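Twitching motility protein PilT (Aquifex aeolicus, PDB 2EYU) powers the retraction of pili in twitching motility, probably as an ATP-driven motor of the P-loop NTPase clan. Local coordinates at residues Met45-Asn50 with Lys69-Ile74; Tyr55-Ile60 with Pro99-Val104; Leu171-Gly176 with Gly230-Glu235. The protein carries 1 engineered substitution. One frame throughout, in Å; residues are numbered along the deposited sequence.

Contact 1 (Met45-Asn50 with Lys69-Ile74)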
HETATM    1  N   MSE A  45      -2.404  10.628  -1.121  1.00 26.92           N
HETATM    2  CA  MSE A  45      -3.153  10.241   0.077  1.00 16.76           C
HETATM    3  C   MSE A  45      -2.679  11.010   1.288  1.00 15.61           C
HETATM    4  O   MSE A  45      -3.457  11.487   2.123  1.00 29.66           O
HETATM    5  CB  MSE A  45      -3.010   8.755   0.405  1.00 23.87           C
HETATM    6  CG  MSE A  45      -3.543   7.767  -0.599  1.00 25.80           C
HETATM    7 SE   MSE A  45      -3.215   5.924  -0.127  1.00 41.89          SE
HETATM    8  CE  MSE A  45      -4.327   6.064   1.453  1.00 26.46           C
ATOM      9  N   ILE A  46      -1.375  11.192   1.484  1.00 19.17           N
ATOM     10  CA  ILE A  46      -0.947  12.028   2.601  1.00 19.23           C
ATOM     11  C   ILE A  46      -1.364  13.474   2.407  1.00 27.15           C
ATOM     12  O   ILE A  46      -1.771  14.203   3.315  1.00 13.81           O
ATOM     13  CB  ILE A  46       0.584  11.924   2.756  1.00 22.42           C
ATOM     14  CG1 ILE A  46       1.068  10.554   3.251  1.00 26.17           C
ATOM     15  CG2 ILE A  46       1.129  13.040   3.634  1.00 27.69           C
ATOM     16  CD1 ILE A  46       2.588  10.483   3.195  1.00 29.74           C
ATOM     17  N   ASP A  47      -1.271  13.972   1.167  1.00 23.91           N
ATOM     18  CA  ASP A  47      -1.642  15.369   0.960  1.00 27.74           C
ATOM     19  C   ASP A  47      -3.135  15.617   1.203  1.00 25.85           C
ATOM     20  O   ASP A  47      -3.459  16.759   1.516  1.00 24.82           O
ATOM     21  CB  ASP A  47      -1.294  15.866  -0.447  1.00 40.63           C
ATOM     22  CG  ASP A  47      -1.363  17.385  -0.511  1.00 43.77           C
ATOM     23  OD1 ASP A  47      -2.156  17.901  -1.324  1.00 38.97           O
ATOM     24  OD2 ASP A  47      -0.637  18.049   0.259  1.00 53.27           O
ATOM     25  N   TYR A  48      -3.973  14.597   1.075  1.00 26.29           N
ATOM     26  CA  TYR A  48      -5.361  14.629   1.493  1.00 13.57           C
ATOM     27  C   TYR A  48      -5.426  14.907   2.988  1.00 18.78           C
ATOM     28  O   TYR A  48      -6.186  15.755   3.450  1.00 33.31           O
ATOM     29  CB  TYR A  48      -6.102  13.313   1.233  1.00 22.23           C
ATOM     30  CG  TYR A  48      -7.512  13.255   1.800  1.00 26.91           C
ATOM     31  CD1 TYR A  48      -8.565  13.978   1.279  1.00 24.18           C
ATOM     32  CD2 TYR A  48      -7.783  12.452   2.906  1.00 24.65           C
ATOM     33  CE1 TYR A  48      -9.847  13.922   1.807  1.00 29.94           C
ATOM     34  CE2 TYR A  48      -9.051  12.386   3.443  1.00 20.60           C
ATOM     35  CZ  TYR A  48     -10.088  13.118   2.900  1.00 23.70           C
ATOM     36  OH  TYR A  48     -11.338  13.027   3.455  1.00 29.16           O
ATOM     37  N   ILE A  49      -4.631  14.119   3.707  1.00 22.72           N
ATOM     38  CA  ILE A  49      -4.579  14.295   5.154  1.00 24.12           C
ATOM     39  C   ILE A  49      -4.212  15.744   5.433  1.00 26.32           C
ATOM     40  O   ILE A  49      -4.985  16.416   6.114  1.00 32.83           O
ATOM     41  CB  ILE A  49      -3.579  13.320   5.797  1.00 27.87           C
ATOM     42  CG1 ILE A  49      -3.765  11.858   5.386  1.00 29.96           C
ATOM     43  CG2 ILE A  49      -3.638  13.453   7.300  1.00 19.19           C
ATOM     44  CD1 ILE A  49      -2.617  10.942   5.757  1.00 32.99           C
ATOM     45  N   ASN A  50      -3.078  16.186   4.892  1.00 21.06           N
ATOM     46  CA  ASN A  50      -2.601  17.556   4.994  1.00 22.26           C
ATOM     47  C   ASN A  50      -3.717  18.587   4.891  1.00 24.01           C
ATOM     48  O   ASN A  50      -3.751  19.564   5.642  1.00 27.11           O
ATOM     49  CB  ASN A  50      -1.596  17.840   3.867  1.00 19.61           C
ATOM     50  CG  ASN A  50      -0.651  18.993   4.058  1.00 28.91           C
ATOM     51  OD1 ASN A  50       0.043  19.399   3.114  1.00 30.73           O
ATOM     52  ND2 ASN A  50      -0.536  19.559   5.250  1.00 28.01           N
ATOM     53  N   LYS A  69       3.081  21.005   0.692  1.00 44.52           N
ATOM     54  CA  LYS A  69       2.563  22.334   0.967  1.00 49.86           C
ATOM     55  C   LYS A  69       2.211  22.447   2.444  1.00 52.42           C
ATOM     56  O   LYS A  69       1.843  21.440   3.067  1.00 50.29           O
ATOM     57  CB  LYS A  69       1.315  22.609   0.127  1.00 48.34           C
ATOM     58  CG  LYS A  69       1.431  23.532  -1.064  1.00 47.75           C
ATOM     59  CD  LYS A  69       0.393  24.650  -1.034  1.00 49.61           C
ATOM     60  CE  LYS A  69       0.019  25.112  -2.434  1.00 54.01           C
ATOM     61  NZ  LYS A  69      -0.115  26.595  -2.533  1.00 48.20           N
ATOM     62  N   HIS A  70       2.288  23.626   3.064  1.00 51.04           N
ATOM     63  CA  HIS A  70       1.825  23.629   4.455  1.00 54.26           C
ATOM     64  C   HIS A  70       0.380  24.146   4.524  1.00 44.38           C
ATOM     65  O   HIS A  70       0.150  25.349   4.485  1.00 51.08           O
ATOM     66  CB  HIS A  70       2.718  24.446   5.385  1.00 61.53           C
ATOM     67  CG  HIS A  70       2.095  24.610   6.744  1.00 58.15           C
ATOM     68  ND1 HIS A  70       1.996  25.824   7.377  1.00 57.71           N
ATOM     69  CD2 HIS A  70       1.531  23.706   7.581  1.00 63.15           C
ATOM     70  CE1 HIS A  70       1.403  25.663   8.547  1.00 65.94           C
ATOM     71  NE2 HIS A  70       1.109  24.378   8.702  1.00 65.30           N
ATOM     72  N   LYS A  71      -0.518  23.191   4.637  1.00 36.52           N
ATOM     73  CA  LYS A  71      -1.966  23.280   4.648  1.00 29.50           C
ATOM     74  C   LYS A  71      -2.517  23.175   6.062  1.00 32.10           C
ATOM     75  O   LYS A  71      -2.139  23.989   6.908  1.00 37.20           O
ATOM     76  CB  LYS A  71      -2.528  22.172   3.741  1.00 26.15           C
ATOM     77  CG  LYS A  71      -2.207  22.432   2.268  1.00 33.57           C
ATOM     78  CD  LYS A  71      -2.654  21.304   1.367  1.00 39.23           C
ATOM     79  CE  LYS A  71      -2.930  21.720  -0.063  1.00 44.25           C
ATOM     80  NZ  LYS A  71      -4.064  22.678  -0.197  1.00 38.12           N
ATOM     81  N   LYS A  72      -3.390  22.218   6.357  1.00 36.61           N
ATOM     82  CA  LYS A  72      -3.943  22.081   7.704  1.00 36.35           C
ATOM     83  C   LYS A  72      -3.035  21.334   8.670  1.00 32.10           C
ATOM     84  O   LYS A  72      -3.133  21.549   9.882  1.00 26.55           O
ATOM     85  CB  LYS A  72      -5.306  21.365   7.635  1.00 39.61           C
ATOM     86  CG  LYS A  72      -6.312  21.916   8.629  1.00 39.09           C
ATOM     87  CD  LYS A  72      -7.697  21.325   8.536  1.00 36.08           C
ATOM     88  CE  LYS A  72      -8.617  22.150   7.657  1.00 35.16           C
ATOM     89  NZ  LYS A  72      -8.954  21.498   6.369  1.00 49.30           N
ATOM     90  N   SER A  73      -2.157  20.453   8.177  1.00 27.20           N
ATOM     91  CA  SER A  73      -1.355  19.587   9.013  1.00 21.92           C
ATOM     92  C   SER A  73       0.074  20.111   9.145  1.00 29.53           C
ATOM     93  O   SER A  73       0.401  21.015   8.387  1.00 31.91           O
ATOM     94  CB  SER A  73      -1.305  18.140   8.485  1.00 20.40           C
ATOM     95  OG  SER A  73      -2.398  17.363   8.921  1.00 42.71           O
ATOM     96  N   ILE A  74       0.816  19.533  10.083  1.00 28.13           N
ATOM     97  CA  ILE A  74       2.230  19.827  10.301  1.00 27.88           C
ATOM     98  C   ILE A  74       3.101  18.665   9.837  1.00 33.58           C
ATOM     99  O   ILE A  74       3.143  17.619  10.489  1.00 36.81           O
ATOM    100  CB  ILE A  74       2.497  20.171  11.776  1.00 34.20           C
ATOM    101  CG1 ILE A  74       3.966  20.111  12.189  1.00 30.27           C
ATOM    102  CG2 ILE A  74       1.642  19.318  12.700  1.00 63.79           C
ATOM    103  CD1 ILE A  74       4.212  20.780  13.529  1.00 42.71           C
TER
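N50 brings the end of its side chain up to the loop by setting CG anti to its own backbone N (chi1 -159°), while K71 meets it with CG anti to its carbonyl carbon (chi1 -69°). The two chains cross at about a right angle. N50 CG comes to 3.7 Å from K71 CB and to 3.6 Å from K69 O, so the amide carbon rests on the loop beside both. Farther out, K71 passes D47 in the same crosswise manner, K71 CD lying 4.0 Å from D47 OD2. The charges themselves stay apart, with D47 OD1 5.3 Å from K71 NZ, and would probably attract each other only weakly.

Two backbone amides of the loop share one acceptor, the carbonyl of N50 in the last turn of helix 38-52. K72 N donates to N50 O at 2.8 Å, with a bent N-H...O angle of 130°. S73 N also reaches N50 O, at 3.1 Å, but weakly. S73 packs its CB on the N50 backbone, and its hydroxyl is bonded to K53 O and Y55 N; K72 NZ bonds to Q51 O.

The loop is thus fastened to the helix end just before it enters edge strand 74-79, where I74 pairs with Y55 and I57. Behind, I46 and I49 lie on I57 of strand 56-61, and I49 also reaches F127 of strand 125-130.

Contact 2 (Tyr55-Ile60 with Pro99-Val104)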
ATOM      1  N   TYR A  55      -3.055  17.281  11.724  1.00 38.80           N
ATOM      2  CA  TYR A  55      -2.180  16.309  12.352  1.00 28.72           C
ATOM      3  C   TYR A  55      -0.718  16.759  12.341  1.00 24.77           C
ATOM      4  O   TYR A  55      -0.385  17.711  11.638  1.00 36.23           O
ATOM      5  CB  TYR A  55      -2.185  14.985  11.597  1.00 26.32           C
ATOM      6  CG  TYR A  55      -3.408  14.120  11.668  1.00 31.35           C
ATOM      7  CD1 TYR A  55      -4.391  14.301  12.622  1.00 32.75           C
ATOM      8  CD2 TYR A  55      -3.554  13.087  10.744  1.00 39.43           C
ATOM      9  CE1 TYR A  55      -5.506  13.480  12.653  1.00 39.61           C
ATOM     10  CE2 TYR A  55      -4.662  12.269  10.779  1.00 41.25           C
ATOM     11  CZ  TYR A  55      -5.633  12.468  11.731  1.00 33.08           C
ATOM     12  OH  TYR A  55      -6.738  11.646  11.762  1.00 51.30           O
ATOM     13  N   HIS A  56       0.103  16.037  13.081  1.00 28.94           N
ATOM     14  CA  HIS A  56       1.551  16.036  12.970  1.00 24.85           C
ATOM     15  C   HIS A  56       1.949  14.894  12.025  1.00 38.42           C
ATOM     16  O   HIS A  56       1.584  13.747  12.330  1.00 23.57           O
ATOM     17  CB  HIS A  56       2.248  15.841  14.297  1.00 25.37           C
ATOM     18  CG  HIS A  56       3.722  16.061  14.267  1.00 28.17           C
ATOM     19  ND1 HIS A  56       4.400  16.507  13.146  1.00 31.84           N
ATOM     20  CD2 HIS A  56       4.654  15.899  15.236  1.00 33.08           C
ATOM     21  CE1 HIS A  56       5.684  16.601  13.428  1.00 31.81           C
ATOM     22  NE2 HIS A  56       5.870  16.241  14.688  1.00 43.86           N
ATOM     23  N   ILE A  57       2.640  15.215  10.929  1.00 23.48           N
ATOM     24  CA  ILE A  57       2.935  14.135   9.964  1.00 26.69           C
ATOM     25  C   ILE A  57       4.442  14.023   9.789  1.00 28.28           C
ATOM     26  O   ILE A  57       5.149  14.999   9.549  1.00 25.63           O
ATOM     27  CB  ILE A  57       2.230  14.332   8.614  1.00 24.23           C
ATOM     28  CG1 ILE A  57       0.702  14.357   8.614  1.00 21.25           C
ATOM     29  CG2 ILE A  57       2.605  13.253   7.589  1.00 13.53           C
ATOM     30  CD1 ILE A  57       0.096  14.653   7.250  1.00 19.36           C
ATOM     31  N   ILE A  58       4.984  12.805   9.928  1.00 19.58           N
ATOM     32  CA  ILE A  58       6.438  12.724   9.790  1.00 19.25           C
ATOM     33  C   ILE A  58       6.745  11.784   8.636  1.00 30.37           C
ATOM     34  O   ILE A  58       6.170  10.691   8.529  1.00 28.27           O
ATOM     35  CB  ILE A  58       7.111  12.266  11.091  1.00 29.47           C
ATOM     36  CG1 ILE A  58       6.899  13.247  12.257  1.00 22.90           C
ATOM     37  CG2 ILE A  58       8.590  11.974  10.895  1.00 20.97           C
ATOM     38  CD1 ILE A  58       7.904  13.091  13.374  1.00 21.18           C
ATOM     39  N   THR A  59       7.651  12.222   7.765  1.00 26.99           N
ATOM     40  CA  THR A  59       8.023  11.433   6.584  1.00 25.03           C
ATOM     41  C   THR A  59       9.515  11.125   6.612  1.00 18.06           C
ATOM     42  O   THR A  59      10.315  11.923   7.091  1.00 32.50           O
ATOM     43  CB  THR A  59       7.683  12.182   5.283  1.00 38.32           C
ATOM     44  OG1 THR A  59       7.798  13.592   5.521  1.00 59.83           O
ATOM     45  CG2 THR A  59       6.241  11.963   4.856  1.00 43.20           C
ATOM     46  N   ILE A  60       9.880   9.958   6.119  1.00 20.09           N
ATOM     47  CA  ILE A  60      11.207   9.397   6.019  1.00 22.37           C
ATOM     48  C   ILE A  60      11.389   8.843   4.603  1.00 30.42           C
ATOM     49  O   ILE A  60      10.816   7.771   4.383  1.00 28.15           O
ATOM     50  CB  ILE A  60      11.377   8.239   7.009  1.00 36.06           C
ATOM     51  CG1 ILE A  60      11.003   8.610   8.453  1.00 34.11           C
ATOM     52  CG2 ILE A  60      12.772   7.643   6.948  1.00 34.06           C
ATOM     53  CD1 ILE A  60      10.611   7.372   9.238  1.00 41.03           C
ATOM     54  N   PRO A  99       3.883  11.201  16.407  1.00 21.66           N
ATOM     55  CA  PRO A  99       3.035  11.950  15.463  1.00 21.44           C
ATOM     56  C   PRO A  99       1.775  11.155  15.176  1.00 27.32           C
ATOM     57  O   PRO A  99       1.613  10.031  15.669  1.00 25.91           O
ATOM     58  CB  PRO A  99       3.987  12.057  14.267  1.00 25.26           C
ATOM     59  CG  PRO A  99       4.713  10.761  14.271  1.00 24.37           C
ATOM     60  CD  PRO A  99       4.798  10.308  15.712  1.00 22.60           C
ATOM     61  N   ASP A 100       0.876  11.721  14.387  1.00 23.42           N
ATOM     62  CA  ASP A 100      -0.383  11.069  14.040  1.00 26.47           C
ATOM     63  C   ASP A 100      -0.207  10.079  12.890  1.00 24.90           C
ATOM     64  O   ASP A 100      -0.978   9.134  12.763  1.00 20.12           O
ATOM     65  CB  ASP A 100      -1.438  12.067  13.581  1.00 24.53           C
ATOM     66  CG  ASP A 100      -1.851  13.046  14.653  1.00 32.13           C
ATOM     67  OD1 ASP A 100      -2.718  12.636  15.452  1.00 29.21           O
ATOM     68  OD2 ASP A 100      -1.299  14.163  14.637  1.00 18.96           O
ATOM     69  N   VAL A 101       0.803  10.400  12.090  1.00 20.33           N
ATOM     70  CA  VAL A 101       1.074   9.689  10.855  1.00 15.86           C
ATOM     71  C   VAL A 101       2.588   9.613  10.656  1.00 12.11           C
ATOM     72  O   VAL A 101       3.273  10.597  10.892  1.00 15.12           O
ATOM     73  CB  VAL A 101       0.484  10.368   9.620  1.00 18.07           C
ATOM     74  CG1 VAL A 101       0.957   9.648   8.355  1.00 31.24           C
ATOM     75  CG2 VAL A 101      -1.042  10.402   9.629  1.00 26.06           C
ATOM     76  N   ILE A 102       3.081   8.462  10.229  1.00 15.65           N
ATOM     77  CA  ILE A 102       4.469   8.385   9.791  1.00 18.58           C
ATOM     78  C   ILE A 102       4.521   7.727   8.414  1.00 26.94           C
ATOM     79  O   ILE A 102       3.803   6.754   8.193  1.00 14.31           O
ATOM     80  CB  ILE A 102       5.376   7.526  10.676  1.00 20.15           C
ATOM     81  CG1 ILE A 102       6.792   7.355  10.118  1.00 25.83           C
ATOM     82  CG2 ILE A 102       4.742   6.168  10.886  1.00 33.64           C
ATOM     83  CD1 ILE A 102       7.864   8.050  10.929  1.00 38.41           C
ATOM     84  N   PHE A 103       5.375   8.210   7.517  1.00 19.47           N
ATOM     85  CA  PHE A 103       5.516   7.457   6.251  1.00 17.03           C
ATOM     86  C   PHE A 103       6.968   6.983   6.212  1.00 29.79           C
ATOM     87  O   PHE A 103       7.844   7.842   6.305  1.00 19.16           O
ATOM     88  CB  PHE A 103       5.077   8.326   5.086  1.00 23.80           C
ATOM     89  CG  PHE A 103       5.494   7.868   3.696  1.00 24.15           C
ATOM     90  CD1 PHE A 103       5.474   6.545   3.310  1.00 16.16           C
ATOM     91  CD2 PHE A 103       5.925   8.818   2.774  1.00 35.15           C
ATOM     92  CE1 PHE A 103       5.871   6.153   2.039  1.00 21.85           C
ATOM     93  CE2 PHE A 103       6.321   8.439   1.507  1.00 32.82           C
ATOM     94  CZ  PHE A 103       6.307   7.109   1.143  1.00 33.25           C
ATOM     95  N   VAL A 104       7.176   5.679   6.116  1.00 31.03           N
ATOM     96  CA  VAL A 104       8.459   5.015   5.991  1.00 19.09           C
ATOM     97  C   VAL A 104       8.673   4.579   4.538  1.00 24.82           C
ATOM     98  O   VAL A 104       8.052   3.644   4.025  1.00 26.48           O
ATOM     99  CB  VAL A 104       8.605   3.787   6.901  1.00 29.48           C
ATOM    100  CG1 VAL A 104       7.555   2.731   6.621  1.00 34.37           C
ATOM    101  CG2 VAL A 104       9.998   3.188   6.757  1.00 26.22           C
TER
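D100 lays its side chain against Y55 at the start of a parallel strand pair. D100 CB sits over one face of the Y55 ring, toward the rim, 3.4 Å above the plane. With CG anti to the carbonyl carbon (chi1 -64°), D100 CG follows across the ring, 3.5 Å from Y55 CD1, and the carboxylate and ring planes stack only 21° apart. At the tip, OD1 stays near Y55 CD1 and CE1, whereas D100 OD2 turns its anti lone pair to the backbone and accepts H56 N at 2.8 Å, nearly straight at 164°. An alanine here would probably leave H56 N without that acceptor and the Y55 ring without its carboxylate cover, looser to turn.

D100 N in turn donates to H56 O at 3.0 Å, and V101 N does so weakly. From there the ladder is regular: I58 N to V101 O, F103 N to I58 O, and I60 N to F103 O. P99 CB lies over one face of the H56 ring, whose NE2 bonds to E97 and ND1 to I74 O. P99 CB also touches I58 CG1. On that side of the sheet I58, I60 and I102 pack toward helix 87-97, and the I60 CD1 to I102 CD1 approach of 3.3 Å is tight. On the other, I57 lies beside V101, T59 CG2 meets the edge of the F103 ring, 3.8 Å from F103 CD2, and I57 and F103 pack against helix 38-52.

Mainly apolar side chains thus pack on either face between two helices, which fits the alpha/beta core of P-loop NTPases, while the D100 carboxylate accepts the H56 amide ahead of the regular ladder, tying the strand entrances together.

Contact 3 (Leu171-Gly176 with Gly230-Glu235)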
ATOM      1  N   LEU A 171      -0.126   1.562 -16.761  1.00 29.75           N
ATOM      2  CA  LEU A 171      -0.159   1.006 -18.112  1.00 26.83           C
ATOM      3  C   LEU A 171      -0.238   2.124 -19.152  1.00 33.45           C
ATOM      4  O   LEU A 171      -0.814   3.177 -18.860  1.00 34.29           O
ATOM      5  CB  LEU A 171      -1.394   0.173 -18.348  1.00 23.09           C
ATOM      6  CG  LEU A 171      -1.468  -1.327 -18.092  1.00 38.86           C
ATOM      7  CD1 LEU A 171      -1.098  -2.100 -19.351  1.00 45.58           C
ATOM      8  CD2 LEU A 171      -0.587  -1.739 -16.927  1.00 39.78           C
ATOM      9  N   PRO A 172       0.262   1.909 -20.359  1.00 41.30           N
ATOM     10  CA  PRO A 172       0.032   2.904 -21.415  1.00 46.84           C
ATOM     11  C   PRO A 172      -1.429   2.887 -21.863  1.00 54.09           C
ATOM     12  O   PRO A 172      -2.151   2.018 -21.380  1.00 41.78           O
ATOM     13  CB  PRO A 172       0.909   2.402 -22.564  1.00 46.02           C
ATOM     14  CG  PRO A 172       0.972   0.928 -22.342  1.00 47.61           C
ATOM     15  CD  PRO A 172       1.050   0.765 -20.840  1.00 43.21           C
ATOM     16  N   LYS A 173      -1.770   3.795 -22.750  1.00 74.55           N
ATOM     17  CA  LYS A 173      -2.932   3.924 -23.594  1.00 83.65           C
ATOM     18  C   LYS A 173      -3.565   5.325 -23.568  1.00 95.17           C
ATOM     19  O   LYS A 173      -2.897   6.341 -23.352  1.00101.52           O
ATOM     20  CB  LYS A 173      -4.037   2.932 -23.230  1.00 80.71           C
ATOM     21  CG  LYS A 173      -4.265   1.736 -24.130  1.00 72.50           C
ATOM     22  CD  LYS A 173      -2.945   1.072 -24.513  1.00 62.63           C
ATOM     23  CE  LYS A 173      -2.539   1.683 -25.880  1.00 44.10           C
ATOM     24  NZ  LYS A 173      -3.589   2.702 -26.207  1.00 46.77           N
ATOM     25  N   ILE A 174      -4.876   5.285 -23.815  1.00105.63           N
ATOM     26  CA  ILE A 174      -5.724   6.461 -23.971  1.00113.16           C
ATOM     27  C   ILE A 174      -6.647   6.694 -22.779  1.00112.70           C
ATOM     28  O   ILE A 174      -6.609   5.962 -21.790  1.00112.27           O
ATOM     29  CB  ILE A 174      -6.563   6.321 -25.255  1.00117.05           C
ATOM     30  CG1 ILE A 174      -6.785   7.645 -25.999  1.00119.43           C
ATOM     31  CG2 ILE A 174      -7.881   5.628 -24.962  1.00118.48           C
ATOM     32  CD1 ILE A 174      -5.954   7.759 -27.280  1.00126.02           C
ATOM     33  N   GLY A 175      -7.475   7.732 -22.868  1.00112.70           N
ATOM     34  CA  GLY A 175      -8.415   8.106 -21.829  1.00114.71           C
ATOM     35  C   GLY A 175      -7.975   9.355 -21.080  1.00116.04           C
ATOM     36  O   GLY A 175      -8.728  10.320 -20.984  1.00121.45           O
ATOM     37  N   GLY A 176      -6.754   9.324 -20.558  1.00114.35           N
ATOM     38  CA  GLY A 176      -6.137  10.414 -19.830  1.00108.60           C
ATOM     39  C   GLY A 176      -4.629  10.457 -20.025  1.00103.60           C
ATOM     40  O   GLY A 176      -4.017  11.515 -19.831  1.00112.90           O
ATOM     41  N   GLY A 230     -11.843  -0.614 -23.083  1.00 54.90           N
ATOM     42  CA  GLY A 230     -10.994  -0.177 -24.184  1.00 37.15           C
ATOM     43  C   GLY A 230      -9.968   0.815 -23.678  1.00 45.58           C
ATOM     44  O   GLY A 230      -9.515   1.740 -24.357  1.00 28.09           O
ATOM     45  N   LEU A 231      -9.592   0.619 -22.409  1.00 42.90           N
ATOM     46  CA  LEU A 231      -8.666   1.562 -21.796  1.00 32.83           C
ATOM     47  C   LEU A 231      -7.212   1.126 -21.962  1.00 37.00           C
ATOM     48  O   LEU A 231      -6.325   1.989 -21.955  1.00 36.30           O
ATOM     49  CB  LEU A 231      -9.008   1.758 -20.314  1.00 28.50           C
ATOM     50  CG  LEU A 231      -9.875   2.976 -19.994  1.00 23.13           C
ATOM     51  CD1 LEU A 231      -9.182   3.915 -19.017  1.00 32.76           C
ATOM     52  CD2 LEU A 231     -10.237   3.721 -21.272  1.00 34.89           C
ATOM     53  N   ILE A 232      -6.959  -0.161 -22.107  1.00 30.35           N
ATOM     54  CA  ILE A 232      -5.644  -0.702 -22.450  1.00 27.05           C
ATOM     55  C   ILE A 232      -5.812  -1.736 -23.555  1.00 19.93           C
ATOM     56  O   ILE A 232      -6.933  -2.149 -23.857  1.00 33.36           O
ATOM     57  CB  ILE A 232      -4.928  -1.366 -21.255  1.00 35.35           C
ATOM     58  CG1 ILE A 232      -5.856  -2.045 -20.255  1.00 41.73           C
ATOM     59  CG2 ILE A 232      -4.032  -0.362 -20.529  1.00 30.49           C
ATOM     60  CD1 ILE A 232      -6.169  -3.494 -20.531  1.00 46.10           C
ATOM     61  N   THR A 233      -4.720  -2.197 -24.147  1.00 25.88           N
ATOM     62  CA  THR A 233      -4.940  -3.249 -25.149  1.00 34.40           C
ATOM     63  C   THR A 233      -4.848  -4.614 -24.467  1.00 43.93           C
ATOM     64  O   THR A 233      -4.361  -4.673 -23.331  1.00 34.30           O
ATOM     65  CB  THR A 233      -3.962  -3.098 -26.315  1.00 32.01           C
ATOM     66  OG1 THR A 233      -4.149  -1.772 -26.850  1.00 41.13           O
ATOM     67  CG2 THR A 233      -4.262  -4.051 -27.460  1.00 61.47           C
ATOM     68  N   LEU A 234      -5.332  -5.642 -25.156  1.00 32.92           N
ATOM     69  CA  LEU A 234      -5.191  -7.022 -24.715  1.00 29.29           C
ATOM     70  C   LEU A 234      -3.736  -7.321 -24.387  1.00 31.86           C
ATOM     71  O   LEU A 234      -3.485  -7.853 -23.305  1.00 25.02           O
ATOM     72  CB  LEU A 234      -5.676  -8.022 -25.769  1.00 33.31           C
ATOM     73  CG  LEU A 234      -5.747  -9.498 -25.384  1.00 27.75           C
ATOM     74  CD1 LEU A 234      -6.472  -9.706 -24.056  1.00 21.74           C
ATOM     75  CD2 LEU A 234      -6.448 -10.315 -26.459  1.00 21.23           C
ATOM     76  N   GLU A 235      -2.816  -7.001 -25.310  1.00 30.28           N
ATOM     77  CA  GLU A 235      -1.416  -7.393 -25.082  1.00 23.37           C
ATOM     78  C   GLU A 235      -0.831  -6.729 -23.843  1.00 28.73           C
ATOM     79  O   GLU A 235      -0.023  -7.283 -23.096  1.00 30.96           O
ATOM     80  CB  GLU A 235      -0.564  -7.040 -26.294  1.00 33.96           C
ATOM     81  CG  GLU A 235      -1.350  -6.922 -27.594  1.00 53.60           C
ATOM     82  CD  GLU A 235      -0.743  -5.881 -28.522  1.00 70.34           C
ATOM     83  OE1 GLU A 235      -1.172  -5.781 -29.694  1.00 80.82           O
ATOM     84  OE2 GLU A 235       0.173  -5.159 -28.060  1.00 72.07           O
TER
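L171 and I232 carry the apolar part of the contact. The CG2 methyl of I232 sits against L171 CB at 3.5 Å, a tight approach, and L171 CG and CD1 lie alongside I232 CG2 at 3.7 and 3.6 Å.

Side chain against main chain is the second kind. The same I232 CG2 lies 3.2 Å from P172 O. K173, its chain bent at chi2, chi3 and chi4, runs over the backbone of the other segment, with K173 CD 3.7 Å from T233 N. The model of K173 is doubtful nearer the backbone, where CB comes too close to L231 O.

Between side chains, K173 CE also lies 3.9 Å from T233 OG1, carbon against hydroxyl. Outside the pair, V179 receives both L171 and I232, and D236 of helix 234-240 touches L171, P172 and K173.

G230, with positive phi, is the C-prime residue of a Schellman motif that ends helix 219-228, through L231 N to L226 O and G230 N to Y227 O. T233 then stands at the N-cap position of helix 234-240, though its side chain makes no capping bond. The arrangement is a short helix-to-helix link laid against the turn of the beta hairpin formed by strands 162-171 and 179-185.

In the fold
From the N terminus, helix 38-52 comes first, and contact 1 closes the loop that leaves it, runs through strand 56-61 and returns at 69-74. Contact 2 opens inside that loop, at 55-60, and closes only at 99-104, so the two cross along the chain. They also touch in space, where I49 packs on Y55 and I46 on F103. Together they join helix 38-52 to strands 74-79, 56-61 and 101-104 at one end of the sheet. Contact 3 follows in series, tying the turn between strands 162-171 and 179-185 to the C-terminal helices; its nearest atoms are about 17 Å from contact 1 and about 20 Å from contact 2.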